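Local structure of aldose-aldose oxidoreductase (Caulobacter crescentus, 5A04) at residues A207-S210 with T211-D215; A264-Y267 with Q268-M272. The protein probably oxidises one aldose sugar while reducing another, using a bound NADP(H) as the hydride carrier between the two half-reactions. All blocks are in the same frame, centred on the assembly; numbering follows the deposited sequence.

Both contacts are local folds of the chain within the C-terminal alpha/beta domain of this oxidoreductase: contact 1 spans the end of strand 204-210 and the loop after it, contact 2 the loop between strands 257-261 and 272-275 of the same mixed sheet. Their centres are 28 Å apart and their nearest atoms about 19 Å, so they do not touch. Contact 2 is the one at the active site, where Y267 meets both NADPH and the bound glucose and T265 also touches the sugar. Contact 1 lies on the surface, its centre 24 Å from the centre of the chain, against 15 Å for contact 2, and its strand borders the second subunit.

Contact 1 of 2, residues A207-S210 with T211-D215; sequences AVES and TDRSD
E209 reaches along the chain past S210 and sets one carboxylate oxygen, OE2, between the hydroxyl of T211 and the guanidinium of R213. T211 OG1 donates to E209 OE2 at 2.7 Å, arriving on the anti side and only 15° out of the carboxylate plane. R213 NH2 lies 3.1 Å from the same E209 OE2, a salt bridge in which carboxylate and guanidinium stand nearly perpendicular, 89° apart, so the two groups do not pair side by side. The methyl CG2 of T211 fills the corner, 3.5 Å above the guanidinium plane of R213 and over its centre. With its OG1 beside its own backbone N (chi1 -57°), T211 turns the hydroxyl back to E209 and sets the methyl against the guanidinium face. That hydroxyl also accepts from the backbone N of D223, while R213 NH1 binds F218 O, so the cluster ties the strand end to the returning loop. An alanine at E209 would remove the shared acceptor and is likely to leave the T211 hydroxyl and one arm of R213 without their mate in this contact. S210 points its hydroxyl to G234 O of the second subunit. Further on, D212 OD1 takes both S214 OG, at 2.7 Å, and S214 N, at 2.9 Å, from one face of its carboxylate. The S214 N bond makes an Asx turn, set on the type I beta turn that D215 N closes on D212 O at 3.0 Å, where the chain leaves strand 204-210 of the mixed sheet before strand 224-230.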
ATOM      1  N   ALA A 207       8.396  -5.080  -9.453  1.00 13.07           N
ATOM      2  CA  ALA A 207       7.708  -6.117  -8.692  1.00 13.39           C
ATOM      3  C   ALA A 207       8.661  -6.910  -7.813  1.00 13.59           C
ATOM      4  O   ALA A 207       9.840  -7.066  -8.132  1.00 15.97           O
ATOM      5  CB  ALA A 207       6.954  -7.066  -9.635  1.00 13.74           C
ATOM      6  N   VAL A 208       8.119  -7.410  -6.706  1.00 13.94           N
ATOM      7  CA  VAL A 208       8.816  -8.331  -5.816  1.00 15.93           C
ATOM      8  C   VAL A 208       7.910  -9.539  -5.582  1.00 16.77           C
ATOM      9  O   VAL A 208       6.719  -9.374  -5.287  1.00 17.55           O
ATOM     10  CB  VAL A 208       9.184  -7.661  -4.461  1.00 21.02           C
ATOM     11  CG1 VAL A 208      10.217  -6.569  -4.668  1.00 21.75           C
ATOM     12  CG2 VAL A 208       7.975  -7.081  -3.803  1.00 25.87           C
ATOM     13  N   GLU A 209       8.456 -10.744  -5.730  1.00 15.75           N
ATOM     14  CA  GLU A 209       7.707 -11.961  -5.443  1.00 14.82           C
ATOM     15  C   GLU A 209       8.174 -12.592  -4.145  1.00 18.60           C
ATOM     16  O   GLU A 209       9.360 -12.555  -3.815  1.00 18.94           O
ATOM     17  CB  GLU A 209       7.839 -12.974  -6.592  1.00 17.93           C
ATOM     18  CG  GLU A 209       6.910 -14.175  -6.425  1.00 23.35           C
ATOM     19  CD  GLU A 209       7.465 -15.462  -7.000  1.00 32.94           C
ATOM     20  OE1 GLU A 209       8.058 -15.422  -8.115  1.00 25.81           O
ATOM     21  OE2 GLU A 209       7.292 -16.513  -6.330  1.00 24.94           O
ATOM     22  N   SER A 210       7.236 -13.155  -3.391  1.00 15.80           N
ATOM     23  CA  SER A 210       7.601 -13.900  -2.196  1.00 16.56           C
ATOM     24  C   SER A 210       6.705 -15.115  -2.056  1.00 17.19           C
ATOM     25  O   SER A 210       5.508 -14.997  -1.775  1.00 15.43           O
ATOM     26  CB  SER A 210       7.509 -13.017  -0.955  1.00 17.15           C
ATOM     27  OG  SER A 210       7.984 -13.714   0.190  1.00 21.93           O
ATOM     28  N   THR A 211       7.295 -16.287  -2.256  1.00 16.45           N
ATOM     29  CA  THR A 211       6.540 -17.524  -2.197  1.00 16.86           C
ATOM     30  C   THR A 211       7.334 -18.579  -1.444  1.00 18.52           C
ATOM     31  O   THR A 211       8.498 -18.844  -1.774  1.00 19.47           O
ATOM     32  CB  THR A 211       6.204 -18.046  -3.617  1.00 15.90           C
ATOM     33  OG1 THR A 211       5.479 -17.045  -4.341  1.00 16.04           O
ATOM     34  CG2 THR A 211       5.358 -19.317  -3.546  1.00 15.63           C
ATOM     35  N   ASP A 212       6.707 -19.183  -0.442  1.00 18.48           N
ATOM     36  CA  ASP A 212       7.333 -20.280   0.293  1.00 20.00           C
ATOM     37  C   ASP A 212       7.045 -21.593  -0.435  1.00 17.38           C
ATOM     38  O   ASP A 212       5.927 -22.112  -0.406  1.00 17.86           O
ATOM     39  CB  ASP A 212       6.818 -20.318   1.735  1.00 19.53           C
ATOM     40  CG  ASP A 212       7.491 -21.395   2.578  1.00 27.97           C
ATOM     41  OD1 ASP A 212       8.245 -22.230   2.026  1.00 23.69           O
ATOM     42  OD2 ASP A 212       7.237 -21.408   3.800  1.00 29.95           O
ATOM     43  N   ARG A 213       8.061 -22.116  -1.108  1.00 19.29           N
ATOM     44  CA  ARG A 213       7.888 -23.288  -1.952  1.00 20.62           C
ATOM     45  C   ARG A 213       7.772 -24.574  -1.138  1.00 23.48           C
ATOM     46  O   ARG A 213       7.523 -25.639  -1.699  1.00 24.29           O
ATOM     47  CB  ARG A 213       9.040 -23.390  -2.959  1.00 22.79           C
ATOM     48  CG  ARG A 213       9.161 -22.173  -3.860  1.00 23.29           C
ATOM     49  CD  ARG A 213       7.929 -22.034  -4.732  1.00 20.33           C
ATOM     50  NE  ARG A 213       7.977 -20.860  -5.605  1.00 21.54           N
ATOM     51  CZ  ARG A 213       7.016 -20.539  -6.473  1.00 22.72           C
ATOM     52  NH1 ARG A 213       5.938 -21.298  -6.591  1.00 19.95           N
ATOM     53  NH2 ARG A 213       7.124 -19.447  -7.216  1.00 23.29           N
ATOM     54  N   SER A 214       7.936 -24.474   0.180  1.00 22.18           N
ATOM     55  CA  SER A 214       7.705 -25.625   1.055  1.00 23.85           C
ATOM     56  C   SER A 214       6.234 -25.725   1.436  1.00 26.06           C
ATOM     57  O   SER A 214       5.790 -26.732   1.992  1.00 25.44           O
ATOM     58  CB  SER A 214       8.580 -25.551   2.312  1.00 25.65           C
ATOM     59  OG  SER A 214       8.060 -24.629   3.253  1.00 28.49           O
ATOM     60  N   ASP A 215       5.473 -24.679   1.128  1.00 21.58           N
ATOM     61  CA  ASP A 215       4.031 -24.695   1.334  1.00 20.42           C
ATOM     62  C   ASP A 215       3.397 -25.589   0.272  1.00 21.89           C
ATOM     63  O   ASP A 215       3.662 -25.428  -0.921  1.00 21.04           O
ATOM     64  CB  ASP A 215       3.476 -23.265   1.271  1.00 21.48           C
ATOM     65  CG  ASP A 215       2.049 -23.150   1.781  1.00 22.51           C
ATOM     66  OD1 ASP A 215       1.175 -23.939   1.364  1.00 20.88           O
ATOM     67  OD2 ASP A 215       1.801 -22.223   2.586  1.00 23.42           O
TER

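Contact 2 of 2, residues A264-Y267 with Q268-M272; sequences ATSY and QGQAM. With NDP (NADPH dihydro-nicotinamide-adenine-dinucleotide phosphate), chain G.
The amide of Q270 bends back into the curve of its own loop, where its single nitrogen, NE2, bonds two backbone carbonyls. Q270 NE2 is 3.0 Å from A264 O, which lies close to the amide plane, and equally 3.0 Å from S266 O, with N-H...acceptor angles of 157° and 152°. The bonds meet the carbonyls differently: NE2 stands well above the plane of A264 C=O but is tilted only moderately from that of S266. A kink at chi2 (80°) folds the Q270 side chain inward, and its CG rests 3.4 Å from A264 O. Both carbonyls have further donors, N139 ND2 at A264 and Q292 NE2 at S266. S266 adds a second clasp, its OG donating to Q268 O at 2.8 Å from above the carbonyl plane. Beyond Q268 the chain turns through G269, at whose positive phi a CB would collide with the carbonyl oxygen of Q268. The loop joins strands 257-261 and 272-275, antiparallel neighbours in the open sheet of the C-terminal domain, and brings T265 and Y267 to the bound glucose, and Y267 to the NADPH as well. T265 OG1 is hydrogen-bonded to H161 NE2. On the outer side of the curve, Y267 puts its ring beside the nicotinamide of NADPH. Its OH lies 3.3 Å from C4N of NDP, the nicotinamide carbon that carries the hydride, while the carboxamide oxygen O7N of NDP sits at the ring edge, 3.6 Å from Y267 CE1. Y16, Y17 and I21 of helix 16-22 also pack against this tyrosine.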
ATOM      1  N   ALA A 264     -13.326  -3.208  -1.376  1.00 13.38           N
ATOM      2  CA  ALA A 264     -13.511  -2.451  -2.612  1.00 13.74           C
ATOM      3  C   ALA A 264     -14.203  -3.247  -3.728  1.00 14.04           C
ATOM      4  O   ALA A 264     -15.066  -2.721  -4.431  1.00 16.38           O
ATOM      5  CB  ALA A 264     -12.149  -1.936  -3.116  1.00 15.46           C
ATOM      6  N   THR A 265     -13.820  -4.509  -3.906  1.00 15.33           N
ATOM      7  CA  THR A 265     -14.253  -5.252  -5.104  1.00 15.11           C
ATOM      8  C   THR A 265     -14.880  -6.590  -4.716  1.00 17.33           C
ATOM      9  O   THR A 265     -14.889  -7.558  -5.480  1.00 17.21           O
ATOM     10  CB  THR A 265     -13.068  -5.475  -6.070  1.00 17.58           C
ATOM     11  OG1 THR A 265     -12.067  -6.247  -5.414  1.00 20.72           O
ATOM     12  CG2 THR A 265     -12.464  -4.125  -6.503  1.00 19.64           C
ATOM     13  N   SER A 266     -15.410  -6.626  -3.506  1.00 15.91           N
ATOM     14  CA  SER A 266     -16.103  -7.803  -3.000  1.00 17.98           C
ATOM     15  C   SER A 266     -17.487  -7.940  -3.640  1.00 17.09           C
ATOM     16  O   SER A 266     -17.941  -7.039  -4.339  1.00 16.23           O
ATOM     17  CB  SER A 266     -16.222  -7.705  -1.490  1.00 19.09           C
ATOM     18  OG  SER A 266     -16.755  -6.443  -1.139  1.00 17.96           O
ATOM     19  N   TYR A 267     -18.153  -9.067  -3.411  1.00 19.35           N
ATOM     20  CA  TYR A 267     -19.489  -9.285  -3.981  1.00 20.05           C
ATOM     21  C   TYR A 267     -20.506  -8.310  -3.380  1.00 18.82           C
ATOM     22  O   TYR A 267     -21.438  -7.859  -4.049  1.00 21.05           O
ATOM     23  CB  TYR A 267     -19.946 -10.734  -3.757  1.00 20.96           C
ATOM     24  CG  TYR A 267     -19.055 -11.808  -4.363  1.00 20.36           C
ATOM     25  CD1 TYR A 267     -18.290 -11.561  -5.505  1.00 16.08           C
ATOM     26  CD2 TYR A 267     -18.991 -13.081  -3.801  1.00 24.25           C
ATOM     27  CE1 TYR A 267     -17.490 -12.551  -6.058  1.00 20.32           C
ATOM     28  CE2 TYR A 267     -18.185 -14.074  -4.350  1.00 24.61           C
ATOM     29  CZ  TYR A 267     -17.434 -13.800  -5.476  1.00 23.99           C
ATOM     30  OH  TYR A 267     -16.632 -14.777  -6.027  1.00 25.23           O
ATOM     31  N   GLN A 268     -20.325  -8.005  -2.097  1.00 20.11           N
ATOM     32  CA  GLN A 268     -21.133  -7.011  -1.411  1.00 19.56           C
ATOM     33  C   GLN A 268     -20.341  -6.429  -0.243  1.00 18.09           C
ATOM     34  O   GLN A 268     -19.222  -6.862   0.041  1.00 20.26           O
ATOM     35  CB  GLN A 268     -22.440  -7.635  -0.903  1.00 27.07           C
ATOM     36  CG  GLN A 268     -22.222  -8.902  -0.081  1.00 28.01           C
ATOM     37  CD  GLN A 268     -23.530  -9.593   0.299  1.00 40.99           C
ATOM     38  OE1 GLN A 268     -24.621  -9.101  -0.000  1.00 41.43           O
ATOM     39  NE2 GLN A 268     -23.420 -10.741   0.956  1.00 46.41           N
ATOM     40  N   GLY A 269     -20.924  -5.452   0.432  1.00 20.49           N
ATOM     41  CA  GLY A 269     -20.345  -4.957   1.674  1.00 23.21           C
ATOM     42  C   GLY A 269     -19.387  -3.786   1.541  1.00 20.02           C
ATOM     43  O   GLY A 269     -18.794  -3.357   2.539  1.00 19.99           O
ATOM     44  N   GLN A 270     -19.250  -3.260   0.324  1.00 17.74           N
ATOM     45  CA  GLN A 270     -18.425  -2.066   0.074  1.00 16.43           C
ATOM     46  C   GLN A 270     -18.692  -0.935   1.072  1.00 20.78           C
ATOM     47  O   GLN A 270     -19.844  -0.637   1.401  1.00 19.12           O
ATOM     48  CB  GLN A 270     -18.665  -1.532  -1.342  1.00 16.04           C
ATOM     49  CG  GLN A 270     -17.801  -2.179  -2.429  1.00 15.78           C
ATOM     50  CD  GLN A 270     -18.315  -3.535  -2.890  1.00 18.33           C
ATOM     51  OE1 GLN A 270     -19.281  -4.083  -2.340  1.00 17.43           O
ATOM     52  NE2 GLN A 270     -17.678  -4.077  -3.925  1.00 15.78           N
ATOM     53  N   ALA A 271     -17.617  -0.317   1.553  1.00 16.36           N
ATOM     54  CA  ALA A 271     -17.712   0.864   2.410  1.00 19.71           C
ATOM     55  C   ALA A 271     -16.692   1.886   1.936  1.00 18.20           C
ATOM     56  O   ALA A 271     -15.518   1.561   1.804  1.00 18.78           O
ATOM     57  CB  ALA A 271     -17.474   0.500   3.877  1.00 16.74           C
ATOM     58  N   MET A 272     -17.141   3.111   1.688  1.00 18.89           N
ATOM     59  CA  MET A 272     -16.258   4.171   1.195  1.00 19.29           C
ATOM     60  C   MET A 272     -16.047   5.269   2.239  1.00 21.69           C
ATOM     61  O   MET A 272     -16.975   5.659   2.944  1.00 19.58           O
ATOM     62  CB  MET A 272     -16.821   4.766  -0.102  1.00 20.36           C
ATOM     63  CG  MET A 272     -16.202   6.108  -0.519  1.00 21.84           C
ATOM     64  SD  MET A 272     -16.884   6.726  -2.089  1.00 31.65           S
ATOM     65  CE  MET A 272     -16.146   5.601  -3.246  1.00 20.44           C
TER
HETATM   66  PA  NDP G1340     -14.811 -23.447 -10.090  1.00 21.44           P
HETATM   67  O1A NDP G1340     -13.690 -24.422  -9.989  1.00 21.20           O
HETATM   68  O2A NDP G1340     -15.696 -23.232  -8.893  1.00 21.43           O
HETATM   69  O5B NDP G1340     -15.779 -23.816 -11.368  1.00 21.73           O
HETATM   70  C5B NDP G1340     -14.982 -24.031 -12.498  1.00 20.16           C
HETATM   71  C4B NDP G1340     -15.873 -24.818 -13.469  1.00 20.80           C
HETATM   72  O4B NDP G1340     -15.300 -24.844 -14.778  1.00 18.77           O
HETATM   73  C3B NDP G1340     -15.991 -26.286 -12.996  1.00 23.24           C
HETATM   74  O3B NDP G1340     -17.022 -26.441 -12.073  1.00 22.31           O
HETATM   75  C2B NDP G1340     -16.418 -26.969 -14.301  1.00 21.43           C
HETATM   76  O2B NDP G1340     -17.688 -26.806 -14.561  1.00 19.59           O
HETATM   77  C1B NDP G1340     -15.647 -26.080 -15.369  1.00 21.05           C
HETATM   78  N9A NDP G1340     -14.445 -26.742 -15.882  1.00 22.62           N
HETATM   79  C8A NDP G1340     -14.181 -27.089 -17.203  1.00 24.57           C
HETATM   80  N7A NDP G1340     -12.997 -27.712 -17.358  1.00 21.93           N
HETATM   81  C5A NDP G1340     -12.465 -27.773 -16.067  1.00 24.23           C
HETATM   82  C6A NDP G1340     -11.257 -28.296 -15.567  1.00 28.72           C
HETATM   83  N6A NDP G1340     -10.351 -28.885 -16.420  1.00 29.32           N
HETATM   84  N1A NDP G1340     -10.949 -28.237 -14.235  1.00 25.66           N
HETATM   85  C2A NDP G1340     -11.908 -27.629 -13.442  1.00 26.28           C
HETATM   86  N3A NDP G1340     -13.085 -27.085 -13.772  1.00 23.75           N
HETATM   87  C4A NDP G1340     -13.354 -27.174 -15.121  1.00 23.86           C
HETATM   88  O3  NDP G1340     -13.982 -22.058 -10.461  1.00 21.64           O
HETATM   89  PN  NDP G1340     -14.755 -20.653 -10.181  1.00 20.12           P
HETATM   90  O1N NDP G1340     -16.130 -20.624 -10.714  1.00 19.57           O
HETATM   91  O2N NDP G1340     -14.324 -19.991  -8.891  1.00 20.25           O
HETATM   92  O5D NDP G1340     -13.850 -19.644 -11.301  1.00 19.23           O
HETATM   93  C5D NDP G1340     -14.097 -19.951 -12.646  1.00 18.75           C
HETATM   94  C4D NDP G1340     -13.726 -18.689 -13.474  1.00 17.80           C
HETATM   95  O4D NDP G1340     -14.472 -17.552 -12.940  1.00 19.99           O
HETATM   96  C3D NDP G1340     -12.205 -18.312 -13.312  1.00 19.77           C
HETATM   97  O3D NDP G1340     -11.713 -17.743 -14.539  1.00 18.16           O
HETATM   98  C2D NDP G1340     -12.220 -17.235 -12.236  1.00 19.90           C
HETATM   99  O2D NDP G1340     -11.171 -16.296 -12.402  1.00 20.77           O
HETATM  100  C1D NDP G1340     -13.581 -16.527 -12.563  1.00 17.32           C
HETATM  101  N1N NDP G1340     -14.142 -15.923 -11.352  1.00 17.33           N
HETATM  102  C2N NDP G1340     -14.521 -14.590 -11.355  1.00 20.25           C
HETATM  103  C3N NDP G1340     -15.067 -14.050 -10.225  1.00 19.08           C
HETATM  104  C7N NDP G1340     -15.464 -12.642 -10.221  1.00 20.95           C
HETATM  105  O7N NDP G1340     -15.809 -12.056  -9.179  1.00 21.88           O
HETATM  106  N7N NDP G1340     -15.465 -11.938 -11.422  1.00 18.07           N
HETATM  107  C4N NDP G1340     -15.273 -14.839  -8.979  1.00 21.40           C
HETATM  108  C5N NDP G1340     -14.801 -16.228  -9.066  1.00 19.66           C
HETATM  109  C6N NDP G1340     -14.284 -16.716 -10.191  1.00 19.24           C
HETATM  110  P2B NDP G1340     -18.555 -28.145 -15.212  1.00 21.07           P
HETATM  111  O1X NDP G1340     -17.683 -28.487 -16.398  1.00 21.29           O
HETATM  112  O2X NDP G1340     -18.484 -29.073 -14.038  1.00 20.67           O
HETATM  113  O3X NDP G1340     -19.916 -27.528 -15.524  1.00 20.60           O